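Local coordinates for beta-galactosidase (Geobacillus stearothermophilus, PDB 4OIF), which probably hydrolyses terminal non-reducing beta-D-galactose residues of beta-D-galactosides, as a trimeric, zinc-binding glycoside hydrolase of family 42, at residues A[317-323]-A[353-359]; A[217-221]-A[426-430]; A[484-488]-A[518-524]; A[555-559]-A[570-575]. All coordinates share one frame; numbering follows the deposited sequence.

Contact 1 of 4, residues A[317-323]-A[353-359]; sequences PFLLMEC and GSDSILY
Phe318 and Ser354 meet at the tight end of this contact, where Ser354 CB lies over one face of the Phe318 ring, 3.8 Å from its centroid, in a CH-pi contact. Phe318 CG is wedged between its own backbone N and carbonyl carbon (chi1 72°), which sets the ring beside Gly353, the residue that ends helix 341-351 in a Schellman motif. An alanine in place of Phe318 is likely to leave Ser354 CB without its aromatic cover and Trp283 without the ring it meets. Asp355 N donates to Phe318 O over 2.9 Å, nearly in line with the carbonyl bond. Two serines then grip Leu320: its N donates to Ser354 OG (3.1 Å), and its O accepts from Ser356 OG (2.8 Å) from above the carbonyl plane, while Ser354 OG itself donates to an in-plane lone pair of Ser356 O. Strands 319-322 and 356-359, parallel and 8° apart, are the seventh and eighth of a TIM barrel, whose ring closes where 356-359 pairs with strand 16-21. Farther along, side chains meet more loosely, although the residues that touch here are buried too: Leu320 CD2 reaches Ile357 CD1 only at 4.1 Å, and Cys323 SG sits at the edge of the Tyr359 ring. Glu322, the predicted nucleophile, points away from strand 356-359, its OE1 bonded to Tyr286 and its OE2 to a bound glycerol.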
loop_
_atom_site.group_PDB
_atom_site.type_symbol
_atom_site.label_atom_id
_atom_site.label_comp_id
_atom_site.label_asym_id
_atom_site.label_seq_id
_atom_site.Cartn_x
_atom_site.Cartn_y
_atom_site.Cartn_z
ATOM N N PRO A 317 34.301 -4.688 -24.987
ATOM C CA PRO A 317 34.315 -4.317 -23.567
ATOM C C PRO A 317 33.298 -3.213 -23.235
ATOM O O PRO A 317 33.006 -2.371 -24.088
ATOM C CB PRO A 317 35.742 -3.814 -23.350
ATOM C CG PRO A 317 36.539 -4.447 -24.431
ATOM C CD PRO A 317 35.630 -4.548 -25.608
ATOM N N PHE A 318 32.760 -3.228 -22.020
ATOM C CA PHE A 318 31.861 -2.167 -21.582
ATOM C C PHE A 318 32.543 -1.309 -20.523
ATOM O O PHE A 318 33.629 -1.619 -20.068
ATOM C CB PHE A 318 30.542 -2.746 -21.050
ATOM C CG PHE A 318 30.667 -3.440 -19.714
ATOM C CD1 PHE A 318 30.954 -4.798 -19.646
ATOM C CD2 PHE A 318 30.474 -2.734 -18.524
ATOM C CE1 PHE A 318 31.069 -5.441 -18.420
ATOM C CE2 PHE A 318 30.583 -3.369 -17.290
ATOM C CZ PHE A 318 30.881 -4.731 -17.241
ATOM N N LEU A 319 31.903 -0.222 -20.129
ATOM C CA LEU A 319 32.482 0.633 -19.117
ATOM C C LEU A 319 31.550 0.741 -17.914
ATOM O O LEU A 319 30.414 1.192 -18.023
ATOM C CB LEU A 319 32.805 2.018 -19.706
ATOM C CG LEU A 319 33.902 2.033 -20.791
ATOM C CD1 LEU A 319 33.913 3.330 -21.592
ATOM C CD2 LEU A 319 35.293 1.756 -20.214
ATOM N N LEU A 320 32.026 0.288 -16.760
ATOM C CA LEU A 320 31.316 0.567 -15.528
ATOM C C LEU A 320 31.408 2.065 -15.303
ATOM O O LEU A 320 32.499 2.593 -15.080
ATOM C CB LEU A 320 31.907 -0.201 -14.357
ATOM C CG LEU A 320 31.192 0.046 -13.029
ATOM C CD1 LEU A 320 29.748 -0.402 -13.146
ATOM C CD2 LEU A 320 31.900 -0.676 -11.884
ATOM N N MET A 321 30.271 2.755 -15.403
ATOM C CA MET A 321 30.250 4.210 -15.254
ATOM C C MET A 321 30.045 4.601 -13.790
ATOM O O MET A 321 30.609 5.591 -13.302
ATOM C CB MET A 321 29.157 4.833 -16.133
ATOM C CG MET A 321 29.158 6.364 -16.154
ATOM S SD MET A 321 30.603 7.079 -16.976
ATOM C CE MET A 321 30.444 6.340 -18.592
ATOM N N GLU A 322 29.238 3.818 -13.085
ATOM C CA GLU A 322 28.996 4.087 -11.679
ATOM C C GLU A 322 28.953 2.812 -10.844
ATOM O O GLU A 322 28.455 1.772 -11.282
ATOM C CB GLU A 322 27.686 4.856 -11.497
ATOM C CG GLU A 322 27.633 6.233 -12.151
ATOM C CD GLU A 322 26.227 6.813 -12.139
ATOM O OE1 GLU A 322 25.339 6.156 -11.548
ATOM O OE2 GLU A 322 26.010 7.910 -12.712
ATOM N N CYS A 323 29.506 2.916 -9.640
ATOM C CA CYS A 323 29.227 2.008 -8.530
ATOM C C CYS A 323 29.605 2.787 -7.272
ATOM O O CYS A 323 30.202 3.862 -7.374
ATOM C CB CYS A 323 30.001 0.687 -8.648
ATOM S SG CYS A 323 31.803 0.802 -8.498
ATOM N N GLY A 353 34.069 -8.053 -18.266
ATOM C CA GLY A 353 34.283 -7.270 -19.471
ATOM C C GLY A 353 34.503 -5.767 -19.368
ATOM O O GLY A 353 34.825 -5.123 -20.365
ATOM N N SER A 354 34.349 -5.192 -18.184
ATOM C CA SER A 354 34.536 -3.745 -18.043
ATOM C C SER A 354 35.993 -3.301 -18.210
ATOM O O SER A 354 36.912 -3.934 -17.683
ATOM C CB SER A 354 34.022 -3.277 -16.683
ATOM O OG SER A 354 34.192 -1.881 -16.528
ATOM N N ASP A 355 36.200 -2.211 -18.946
ATOM C CA ASP A 355 37.516 -1.569 -19.020
ATOM C C ASP A 355 37.587 -0.333 -18.123
ATOM O O ASP A 355 38.418 0.553 -18.336
ATOM C CB ASP A 355 37.867 -1.190 -20.463
ATOM C CG ASP A 355 38.335 -2.383 -21.276
ATOM O OD1 ASP A 355 38.700 -3.416 -20.673
ATOM O OD2 ASP A 355 38.344 -2.290 -22.522
ATOM N N SER A 356 36.733 -0.281 -17.107
ATOM C CA SER A 356 36.774 0.815 -16.142
ATOM C C SER A 356 36.203 0.423 -14.786
ATOM O O SER A 356 35.376 -0.477 -14.690
ATOM C CB SER A 356 36.010 2.030 -16.671
ATOM O OG SER A 356 34.626 1.749 -16.773
ATOM N N ILE A 357 36.679 1.104 -13.749
ATOM C CA ILE A 357 36.030 1.159 -12.454
ATOM C C ILE A 357 35.762 2.638 -12.122
ATOM O O ILE A 357 36.674 3.429 -11.792
ATOM C CB ILE A 357 36.867 0.487 -11.341
ATOM C CG1 ILE A 357 37.119 -0.995 -11.666
ATOM C CG2 ILE A 357 36.160 0.619 -10.010
ATOM C CD1 ILE A 357 35.868 -1.863 -11.714
ATOM N N LEU A 358 34.495 3.009 -12.248
ATOM C CA LEU A 358 34.077 4.379 -12.029
ATOM C C LEU A 358 32.970 4.432 -10.970
ATOM O O LEU A 358 32.074 3.581 -10.920
ATOM C CB LEU A 358 33.622 5.019 -13.346
ATOM C CG LEU A 358 34.699 5.068 -14.441
ATOM C CD1 LEU A 358 34.123 5.407 -15.828
ATOM C CD2 LEU A 358 35.805 6.048 -14.062
ATOM N N TYR A 359 33.067 5.448 -10.122
ATOM C CA TYR A 359 32.212 5.620 -8.972
ATOM C C TYR A 359 31.225 6.759 -9.133
ATOM O O TYR A 359 31.436 7.725 -9.885
ATOM C CB TYR A 359 33.045 5.902 -7.718
ATOM C CG TYR A 359 34.229 4.987 -7.512
ATOM C CD1 TYR A 359 34.056 3.612 -7.375
ATOM C CD2 TYR A 359 35.523 5.503 -7.430
ATOM C CE1 TYR A 359 35.144 2.776 -7.181
ATOM C CE2 TYR A 359 36.612 4.681 -7.227
ATOM C CZ TYR A 359 36.418 3.316 -7.104
ATOM O OH TYR A 359 37.502 2.495 -6.906
#

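Contact 2 of 4, residues A[217-221]-A[426-430]; sequences IHGLN and NDAQG
The backbones of His218 and Asp427 stand well apart, their CA atoms 6.9 Å from each other, where the first turn of helix 218-246 faces the last residues of helix 419-427. Side chains bridge the gap, and a single oxygen does most of the work. Asp427 CG lies opposite its backbone N (chi1 -161°), which carries OD2 across to accept two bonds. His218 ND1 donates to Asp427 OD2 over 2.8 Å and almost straight (170°), within its own ring plane but from above the carboxylate plane. Asn221 ND2 donates to the same Asp427 OD2, also at 2.8 Å, on the syn side and from the opposite face of the carboxylate. Ring and amide both stand nearly perpendicular to the carboxylate. A leucine in place of Asp427 would probably leave both donors without their acceptor and the His218 ring less firmly fixed in its rotation. The contact joins the barrel domain to the trimerisation domain, and a neighbouring subunit packs against it, with its Ser368 on His218 and its Phe369 on Gln429. Donation from ND1 places a proton on that nitrogen, and the carboxylate would be expected to raise the basicity of the imidazole.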
loop_
_atom_site.group_PDB
_atom_site.type_symbol
_atom_site.label_atom_id
_atom_site.label_comp_id
_atom_site.label_asym_id
_atom_site.label_seq_id
_atom_site.Cartn_x
_atom_site.Cartn_y
_atom_site.Cartn_z
ATOM N N ILE A 217 -5.868 -1.891 -23.193
ATOM C CA ILE A 217 -5.469 -2.349 -24.524
ATOM C C ILE A 217 -3.959 -2.626 -24.541
ATOM O O ILE A 217 -3.149 -1.702 -24.517
ATOM C CB ILE A 217 -5.839 -1.332 -25.632
ATOM C CG1 ILE A 217 -7.294 -0.865 -25.498
ATOM C CG2 ILE A 217 -5.621 -1.940 -27.007
ATOM C CD1 ILE A 217 -7.711 0.175 -26.557
ATOM N N HIS A 218 -3.598 -3.907 -24.575
ATOM C CA HIS A 218 -2.209 -4.327 -24.482
ATOM C C HIS A 218 -1.350 -3.749 -25.601
ATOM O O HIS A 218 -0.226 -3.320 -25.365
ATOM C CB HIS A 218 -2.103 -5.856 -24.502
ATOM C CG HIS A 218 -2.728 -6.532 -23.317
ATOM N ND1 HIS A 218 -2.351 -6.261 -22.017
ATOM C CD2 HIS A 218 -3.688 -7.487 -23.238
ATOM C CE1 HIS A 218 -3.060 -7.013 -21.190
ATOM N NE2 HIS A 218 -3.884 -7.759 -21.904
ATOM N N GLY A 219 -1.877 -3.740 -26.817
ATOM C CA GLY A 219 -1.120 -3.274 -27.971
ATOM C C GLY A 219 -0.800 -1.799 -27.864
ATOM O O GLY A 219 0.273 -1.353 -28.275
ATOM N N LEU A 220 -1.740 -1.041 -27.299
ATOM C CA LEU A 220 -1.512 0.367 -27.009
ATOM C C LEU A 220 -0.415 0.509 -25.960
ATOM O O LEU A 220 0.481 1.323 -26.117
ATOM C CB LEU A 220 -2.801 1.051 -26.540
ATOM C CG LEU A 220 -2.670 2.450 -25.920
ATOM C CD1 LEU A 220 -1.945 3.428 -26.849
ATOM C CD2 LEU A 220 -4.030 3.013 -25.519
ATOM N N ASN A 221 -0.477 -0.276 -24.892
ATOM C CA ASN A 221 0.542 -0.184 -23.846
ATOM C C ASN A 221 1.953 -0.468 -24.389
ATOM O O ASN A 221 2.921 0.286 -24.135
ATOM C CB ASN A 221 0.201 -1.142 -22.701
ATOM C CG ASN A 221 -1.166 -0.877 -22.111
ATOM O OD1 ASN A 221 -1.628 0.257 -22.090
ATOM N ND2 ASN A 221 -1.811 -1.916 -21.614
ATOM N N ASN A 426 4.686 -8.811 -18.751
ATOM C CA ASN A 426 4.335 -8.130 -17.496
ATOM C C ASN A 426 2.951 -7.495 -17.545
ATOM O O ASN A 426 2.220 -7.524 -16.558
ATOM C CB ASN A 426 5.376 -7.063 -17.139
ATOM C CG ASN A 426 6.587 -7.646 -16.445
ATOM O OD1 ASN A 426 6.537 -8.755 -15.918
ATOM N ND2 ASN A 426 7.685 -6.910 -16.452
ATOM N N ASP A 427 2.590 -6.942 -18.702
ATOM C CA ASP A 427 1.287 -6.307 -18.874
ATOM C C ASP A 427 0.121 -7.281 -19.016
ATOM O O ASP A 427 -1.030 -6.914 -18.777
ATOM C CB ASP A 427 1.300 -5.400 -20.097
ATOM C CG ASP A 427 0.181 -4.399 -20.070
ATOM O OD1 ASP A 427 0.084 -3.676 -19.057
ATOM O OD2 ASP A 427 -0.613 -4.347 -21.040
ATOM N N ALA A 428 0.420 -8.512 -19.408
ATOM C CA ALA A 428 -0.610 -9.502 -19.724
ATOM C C ALA A 428 -1.505 -9.851 -18.534
ATOM O O ALA A 428 -1.045 -9.972 -17.403
ATOM C CB ALA A 428 0.043 -10.770 -20.289
ATOM N N GLN A 429 -2.795 -9.994 -18.800
ATOM C CA GLN A 429 -3.733 -10.463 -17.791
ATOM C C GLN A 429 -3.812 -11.987 -17.860
ATOM O O GLN A 429 -4.394 -12.556 -18.797
ATOM C CB GLN A 429 -5.108 -9.828 -17.994
ATOM C CG GLN A 429 -5.124 -8.353 -17.675
ATOM C CD GLN A 429 -4.982 -8.079 -16.184
ATOM O OE1 GLN A 429 -5.645 -8.705 -15.358
ATOM N NE2 GLN A 429 -4.112 -7.147 -15.835
ATOM N N GLY A 430 -3.207 -12.650 -16.880
ATOM C CA GLY A 430 -3.104 -14.096 -16.902
ATOM C C GLY A 430 -1.932 -14.611 -16.084
ATOM O O GLY A 430 -1.161 -13.825 -15.527
HETATM O O HOH W 1 1.448 -4.880 -23.717
#

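Contact 3 of 4, residues A[484-488]-A[518-524]; sequences IARLK and HQDLREM
Ile484 and His518 make the aromatic part of the interface where helix 481-492 meets the start of helix 519-525: Ile484 CD1 lies over the face of the imidazole, 4.1 Å from the centroid of the His518 ring, as a CH-pi contact. Both ring nitrogens are engaged, because His518, the N-cap residue, accepts the Asp520 N-H at ND1 (2.9 Å, nearly in the ring plane), while NE2 is bonded to Glu481. The other branch of Ile484, CG2, rests on Asp520 CB at 3.6 Å and touches Leu521 CD2. Met524, bent at its last torsion (chi3 61°), lays SD alongside the backbone of Lys488, 3.5 Å from Lys488 CA, and brings CE up to Leu487 CB. The charged part lies at the partly exposed side. Lys488 extends fully across Asp520 at about a right angle, and its NZ forms a salt bridge with Asp520 OD1 at 3.1 Å, coming from above the carboxylate plane. Glu523 is a second acidic group nearby, beyond salt-bridge range. The two helix segments run nearly parallel, 24° apart with axes 9.7 Å from each other, against the mixed sheet of the trimerisation domain, Leu487 and Met524 on strand 496-500, Lys488 and Met524 on Tyr586 of strand 579-586.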
loop_
_atom_site.group_PDB
_atom_site.type_symbol
_atom_site.label_atom_id
_atom_site.label_comp_id
_atom_site.label_asym_id
_atom_site.label_seq_id
_atom_site.Cartn_x
_atom_site.Cartn_y
_atom_site.Cartn_z
ATOM N N ILE A 484 11.245 -16.591 -34.828
ATOM C CA ILE A 484 10.986 -18.027 -34.886
ATOM C C ILE A 484 11.756 -18.679 -36.038
ATOM O O ILE A 484 12.388 -19.699 -35.856
ATOM C CB ILE A 484 9.483 -18.342 -35.047
ATOM C CG1 ILE A 484 8.732 -18.083 -33.745
ATOM C CG2 ILE A 484 9.281 -19.798 -35.426
ATOM C CD1 ILE A 484 7.208 -18.183 -33.897
ATOM N N ALA A 485 11.709 -18.077 -37.218
ATOM C CA ALA A 485 12.433 -18.606 -38.365
ATOM C C ALA A 485 13.928 -18.639 -38.082
ATOM O O ALA A 485 14.619 -19.610 -38.422
ATOM C CB ALA A 485 12.141 -17.782 -39.619
ATOM N N ARG A 486 14.437 -17.589 -37.449
ATOM C CA ARG A 486 15.857 -17.594 -37.104
ATOM C C ARG A 486 16.186 -18.735 -36.131
ATOM O O ARG A 486 17.183 -19.435 -36.305
ATOM C CB ARG A 486 16.280 -16.231 -36.542
ATOM C CG ARG A 486 16.225 -15.135 -37.595
ATOM C CD ARG A 486 16.366 -13.771 -37.005
ATOM N NE ARG A 486 17.672 -13.605 -36.387
ATOM C CZ ARG A 486 17.884 -13.002 -35.221
ATOM N NH1 ARG A 486 16.869 -12.497 -34.523
ATOM N NH2 ARG A 486 19.119 -12.914 -34.749
ATOM N N LEU A 487 15.332 -18.951 -35.140
ATOM C CA LEU A 487 15.509 -20.058 -34.209
ATOM C C LEU A 487 15.528 -21.393 -34.946
ATOM O O LEU A 487 16.355 -22.278 -34.670
ATOM C CB LEU A 487 14.399 -20.040 -33.153
ATOM C CG LEU A 487 14.436 -18.810 -32.238
ATOM C CD1 LEU A 487 13.228 -18.760 -31.304
ATOM C CD2 LEU A 487 15.755 -18.745 -31.444
ATOM N N LYS A 488 14.610 -21.520 -35.892
ATOM C CA LYS A 488 14.465 -22.715 -36.699
ATOM C C LYS A 488 15.770 -23.007 -37.446
ATOM O O LYS A 488 16.316 -24.120 -37.359
ATOM C CB LYS A 488 13.290 -22.537 -37.667
ATOM C CG LYS A 488 12.900 -23.759 -38.468
ATOM C CD LYS A 488 11.900 -23.357 -39.524
ATOM C CE LYS A 488 11.379 -24.545 -40.301
ATOM N NZ LYS A 488 10.610 -24.083 -41.489
ATOM N N HIS A 518 2.874 -22.610 -33.170
ATOM C CA HIS A 518 3.434 -22.264 -34.462
ATOM C C HIS A 518 4.120 -23.494 -35.014
ATOM O O HIS A 518 4.890 -24.156 -34.311
ATOM C CB HIS A 518 4.410 -21.090 -34.382
ATOM C CG HIS A 518 4.913 -20.636 -35.719
ATOM N ND1 HIS A 518 5.701 -21.426 -36.529
ATOM C CD2 HIS A 518 4.737 -19.473 -36.393
ATOM C CE1 HIS A 518 5.994 -20.771 -37.638
ATOM N NE2 HIS A 518 5.421 -19.582 -37.581
ATOM N N GLN A 519 3.781 -23.796 -36.262
ATOM C CA GLN A 519 4.277 -24.951 -36.999
ATOM C C GLN A 519 5.778 -25.196 -36.837
ATOM O O GLN A 519 6.204 -26.320 -36.551
ATOM C CB GLN A 519 3.950 -24.776 -38.487
ATOM C CG GLN A 519 4.483 -25.884 -39.379
ATOM C CD GLN A 519 4.043 -25.714 -40.816
ATOM O OE1 GLN A 519 3.198 -24.869 -41.116
ATOM N NE2 GLN A 519 4.614 -26.517 -41.715
ATOM N N ASP A 520 6.560 -24.134 -37.033
ATOM C CA ASP A 520 8.015 -24.205 -36.968
ATOM C C ASP A 520 8.492 -24.706 -35.614
ATOM O O ASP A 520 9.314 -25.613 -35.549
ATOM C CB ASP A 520 8.642 -22.844 -37.260
ATOM C CG ASP A 520 8.613 -22.483 -38.741
ATOM O OD1 ASP A 520 8.256 -23.351 -39.563
ATOM O OD2 ASP A 520 8.974 -21.327 -39.079
ATOM N N LEU A 521 7.959 -24.129 -34.536
ATOM C CA LEU A 521 8.316 -24.541 -33.176
ATOM C C LEU A 521 7.885 -25.988 -32.890
ATOM O O LEU A 521 8.637 -26.755 -32.281
ATOM C CB LEU A 521 7.694 -23.590 -32.140
ATOM C CG LEU A 521 8.135 -22.124 -32.214
ATOM C CD1 LEU A 521 7.331 -21.328 -31.234
ATOM C CD2 LEU A 521 9.635 -21.939 -31.951
ATOM N N ARG A 522 6.679 -26.351 -33.324
ATOM C CA ARG A 522 6.186 -27.714 -33.143
ATOM C C ARG A 522 7.162 -28.700 -33.773
ATOM O O ARG A 522 7.571 -29.681 -33.142
ATOM C CB ARG A 522 4.788 -27.897 -33.750
ATOM C CG ARG A 522 4.263 -29.332 -33.570
ATOM C CD ARG A 522 2.953 -29.621 -34.322
ATOM N NE ARG A 522 3.110 -29.512 -35.772
ATOM C CZ ARG A 522 2.444 -28.641 -36.525
ATOM N NH1 ARG A 522 1.572 -27.821 -35.963
ATOM N NH2 ARG A 522 2.646 -28.589 -37.836
ATOM N N GLU A 523 7.538 -28.415 -35.015
ATOM C CA GLU A 523 8.486 -29.244 -35.743
ATOM C C GLU A 523 9.821 -29.320 -35.020
ATOM O O GLU A 523 10.369 -30.405 -34.823
ATOM C CB GLU A 523 8.690 -28.700 -37.157
ATOM C CG GLU A 523 7.670 -29.173 -38.175
ATOM C CD GLU A 523 7.776 -28.413 -39.492
ATOM O OE1 GLU A 523 8.753 -27.649 -39.667
ATOM O OE2 GLU A 523 6.876 -28.570 -40.348
ATOM N N MET A 524 10.344 -28.160 -34.640
ATOM C CA MET A 524 11.635 -28.075 -33.971
ATOM C C MET A 524 11.689 -28.949 -32.728
ATOM O O MET A 524 12.580 -29.789 -32.586
ATOM C CB MET A 524 11.945 -26.624 -33.596
ATOM C CG MET A 524 12.246 -25.733 -34.778
ATOM S SD MET A 524 12.105 -23.988 -34.373
ATOM C CE MET A 524 13.375 -23.899 -33.110
#

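Contact 4 of 4, residues A[555-559]-A[570-575]; sequences YATVI and YEDDFY
Within the trimerisation domain, the loop joining antiparallel strands 565-570 and 579-586 folds its aromatic residues back on strand 555-561, with Tyr570 and Tyr575 meeting Ala556, Thr557 and Val558. The polar link is short: Tyr570 OH donates to Thr557 O over 2.6 Å, tilted 28° from the carbonyl plane, and Thr557 O in turn lies at the edge of the phenol ring. The Thr557 hydroxyl is bonded separately, to Gly595 O. Ala556 CB fits against both tyrosines, 3.9 Å from Tyr570 CE1 and 3.6 Å from Tyr575 CE2, with Tyr575 OH nearer still at 3.2 Å. The strand itself pairs with strand 527-534 in a two-stranded antiparallel sheet, whereas the loop connects two strands of the large mixed sheet of the domain, and the contact thus ties one sheet to the other. Asp533 of strand 527-534 takes part as well, bonded through OD2 to Tyr575 OH. Inside the loop the aromatic groups hold each other in place. Tyr575 CG sits between its backbone N and carbonyl carbon (chi1 39°), which turns the ring edge-on to its neighbours: Tyr575 CD2 is 3.5 Å above the plane of the Tyr570 ring, toward its rim, and Tyr575 CD1 stands over the centre of the Phe574 ring. Val558 CG2 meets that same CD1 of Tyr575 at 4.0 Å and touches Phe574 CZ more loosely. On the outer side of the loop, Asp573 makes a salt bridge with Arg338 of a neighbouring subunit, and Phe574 packs on Arg386 of that subunit.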
loop_
_atom_site.group_PDB
_atom_site.type_symbol
_atom_site.label_atom_id
_atom_site.label_comp_id
_atom_site.label_asym_id
_atom_site.label_seq_id
_atom_site.Cartn_x
_atom_site.Cartn_y
_atom_site.Cartn_z
ATOM N N TYR A 555 4.548 -22.915 -12.180
ATOM C CA TYR A 555 4.023 -23.231 -13.509
ATOM C C TYR A 555 4.309 -24.654 -13.964
ATOM O O TYR A 555 5.405 -25.182 -13.768
ATOM C CB TYR A 555 4.580 -22.258 -14.547
ATOM C CG TYR A 555 4.209 -20.827 -14.271
ATOM C CD1 TYR A 555 2.938 -20.355 -14.577
ATOM C CD2 TYR A 555 5.117 -19.946 -13.706
ATOM C CE1 TYR A 555 2.576 -19.054 -14.325
ATOM C CE2 TYR A 555 4.762 -18.634 -13.450
ATOM C CZ TYR A 555 3.485 -18.197 -13.762
ATOM O OH TYR A 555 3.111 -16.902 -13.514
ATOM N N ALA A 556 3.304 -25.259 -14.583
ATOM C CA ALA A 556 3.476 -26.522 -15.265
ATOM C C ALA A 556 2.909 -26.384 -16.658
ATOM O O ALA A 556 2.048 -25.544 -16.906
ATOM C CB ALA A 556 2.794 -27.647 -14.513
ATOM N N THR A 557 3.398 -27.198 -17.581
ATOM C CA THR A 557 2.831 -27.188 -18.918
ATOM C C THR A 557 2.380 -28.579 -19.338
ATOM O O THR A 557 3.169 -29.518 -19.322
ATOM C CB THR A 557 3.839 -26.652 -19.957
ATOM O OG1 THR A 557 4.414 -25.419 -19.491
ATOM C CG2 THR A 557 3.141 -26.419 -21.287
ATOM N N VAL A 558 1.114 -28.720 -19.715
ATOM C CA VAL A 558 0.666 -29.992 -20.271
ATOM C C VAL A 558 1.193 -30.079 -21.705
ATOM O O VAL A 558 1.083 -29.124 -22.472
ATOM C CB VAL A 558 -0.874 -30.139 -20.235
ATOM C CG1 VAL A 558 -1.299 -31.458 -20.874
ATOM C CG2 VAL A 558 -1.391 -30.079 -18.797
ATOM N N ILE A 559 1.776 -31.217 -22.064
ATOM C CA ILE A 559 2.480 -31.350 -23.341
ATOM C C ILE A 559 1.988 -32.499 -24.232
ATOM O O ILE A 559 1.799 -33.628 -23.781
ATOM C CB ILE A 559 3.985 -31.540 -23.088
ATOM C CG1 ILE A 559 4.594 -30.239 -22.557
ATOM C CG2 ILE A 559 4.702 -32.014 -24.347
ATOM C CD1 ILE A 559 5.908 -30.454 -21.823
ATOM N N TYR A 570 5.787 -35.383 -15.143
ATOM C CA TYR A 570 5.191 -34.891 -13.892
ATOM C C TYR A 570 4.801 -36.081 -13.027
ATOM O O TYR A 570 4.616 -37.175 -13.545
ATOM C CB TYR A 570 3.969 -34.006 -14.167
ATOM C CG TYR A 570 4.258 -32.813 -15.055
ATOM C CD1 TYR A 570 4.946 -31.701 -14.558
ATOM C CD2 TYR A 570 3.847 -32.795 -16.383
ATOM C CE1 TYR A 570 5.220 -30.615 -15.360
ATOM C CE2 TYR A 570 4.113 -31.708 -17.191
ATOM C CZ TYR A 570 4.797 -30.620 -16.675
ATOM O OH TYR A 570 5.066 -29.538 -17.473
ATOM N N GLU A 571 4.663 -35.881 -11.721
ATOM C CA GLU A 571 4.385 -37.002 -10.827
ATOM C C GLU A 571 3.088 -36.882 -10.023
ATOM O O GLU A 571 2.694 -37.810 -9.332
ATOM C CB GLU A 571 5.549 -37.188 -9.853
ATOM C CG GLU A 571 6.894 -37.447 -10.507
ATOM C CD GLU A 571 7.951 -37.813 -9.480
ATOM O OE1 GLU A 571 8.449 -36.909 -8.777
ATOM O OE2 GLU A 571 8.258 -39.016 -9.354
ATOM N N ASP A 572 2.432 -35.736 -10.092
ATOM C CA ASP A 572 1.220 -35.541 -9.313
ATOM C C ASP A 572 0.230 -34.696 -10.107
ATOM O O ASP A 572 0.498 -34.368 -11.257
ATOM C CB ASP A 572 1.558 -34.892 -7.969
ATOM C CG ASP A 572 0.641 -35.348 -6.851
ATOM O OD1 ASP A 572 -0.436 -35.915 -7.148
ATOM O OD2 ASP A 572 0.995 -35.132 -5.671
ATOM N N ASP A 573 -0.905 -34.360 -9.490
ATOM C CA ASP A 573 -2.000 -33.615 -10.124
ATOM C C ASP A 573 -2.541 -34.345 -11.362
ATOM O O ASP A 573 -2.121 -35.456 -11.669
ATOM C CB ASP A 573 -1.552 -32.194 -10.491
ATOM C CG ASP A 573 -2.650 -31.148 -10.269
ATOM O OD1 ASP A 573 -3.838 -31.435 -10.521
ATOM O OD2 ASP A 573 -2.313 -30.021 -9.842
ATOM N N PHE A 574 -3.478 -33.723 -12.072
ATOM C CA PHE A 574 -4.225 -34.443 -13.102
ATOM C C PHE A 574 -3.365 -34.803 -14.309
ATOM O O PHE A 574 -3.732 -35.691 -15.067
ATOM C CB PHE A 574 -5.477 -33.645 -13.547
ATOM C CG PHE A 574 -5.188 -32.428 -14.395
ATOM C CD1 PHE A 574 -4.947 -31.190 -13.800
ATOM C CD2 PHE A 574 -5.217 -32.506 -15.783
ATOM C CE1 PHE A 574 -4.702 -30.054 -14.574
ATOM C CE2 PHE A 574 -4.976 -31.374 -16.576
ATOM C CZ PHE A 574 -4.708 -30.147 -15.966
ATOM N N TYR A 575 -2.228 -34.131 -14.485
ATOM C CA TYR A 575 -1.341 -34.455 -15.591
ATOM C C TYR A 575 -0.154 -35.300 -15.136
ATOM O O TYR A 575 0.896 -35.325 -15.791
ATOM C CB TYR A 575 -0.847 -33.184 -16.280
ATOM C CG TYR A 575 -0.530 -32.028 -15.352
ATOM C CD1 TYR A 575 -1.522 -31.132 -14.970
ATOM C CD2 TYR A 575 0.765 -31.818 -14.879
ATOM C CE1 TYR A 575 -1.247 -30.075 -14.141
ATOM C CE2 TYR A 575 1.051 -30.769 -14.041
ATOM C CZ TYR A 575 0.033 -29.889 -13.681
ATOM O OH TYR A 575 0.290 -28.820 -12.848
#

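Overall arrangement
The four contacts are spread over the catalytic barrel and the trimerisation domain. Contact 1 joins the last two barrel strands and carries the predicted nucleophile. Contact 2 pairs residue ranges 217-221 and 426-430, so that its long loop encloses contact 1 in sequence although their centres lie 35 Å apart, and it is the one that joins the two domains. Contacts 3 and 4 follow in series, wholly within the trimerisation domain, with centres 24 Å apart and nearest atoms about 10 Å apart. Contacts 2 and 4 approach to about 6 Å between nearest atoms, and both touch the second subunit, which places the domain junction and the loop 570-575 at the trimer interface.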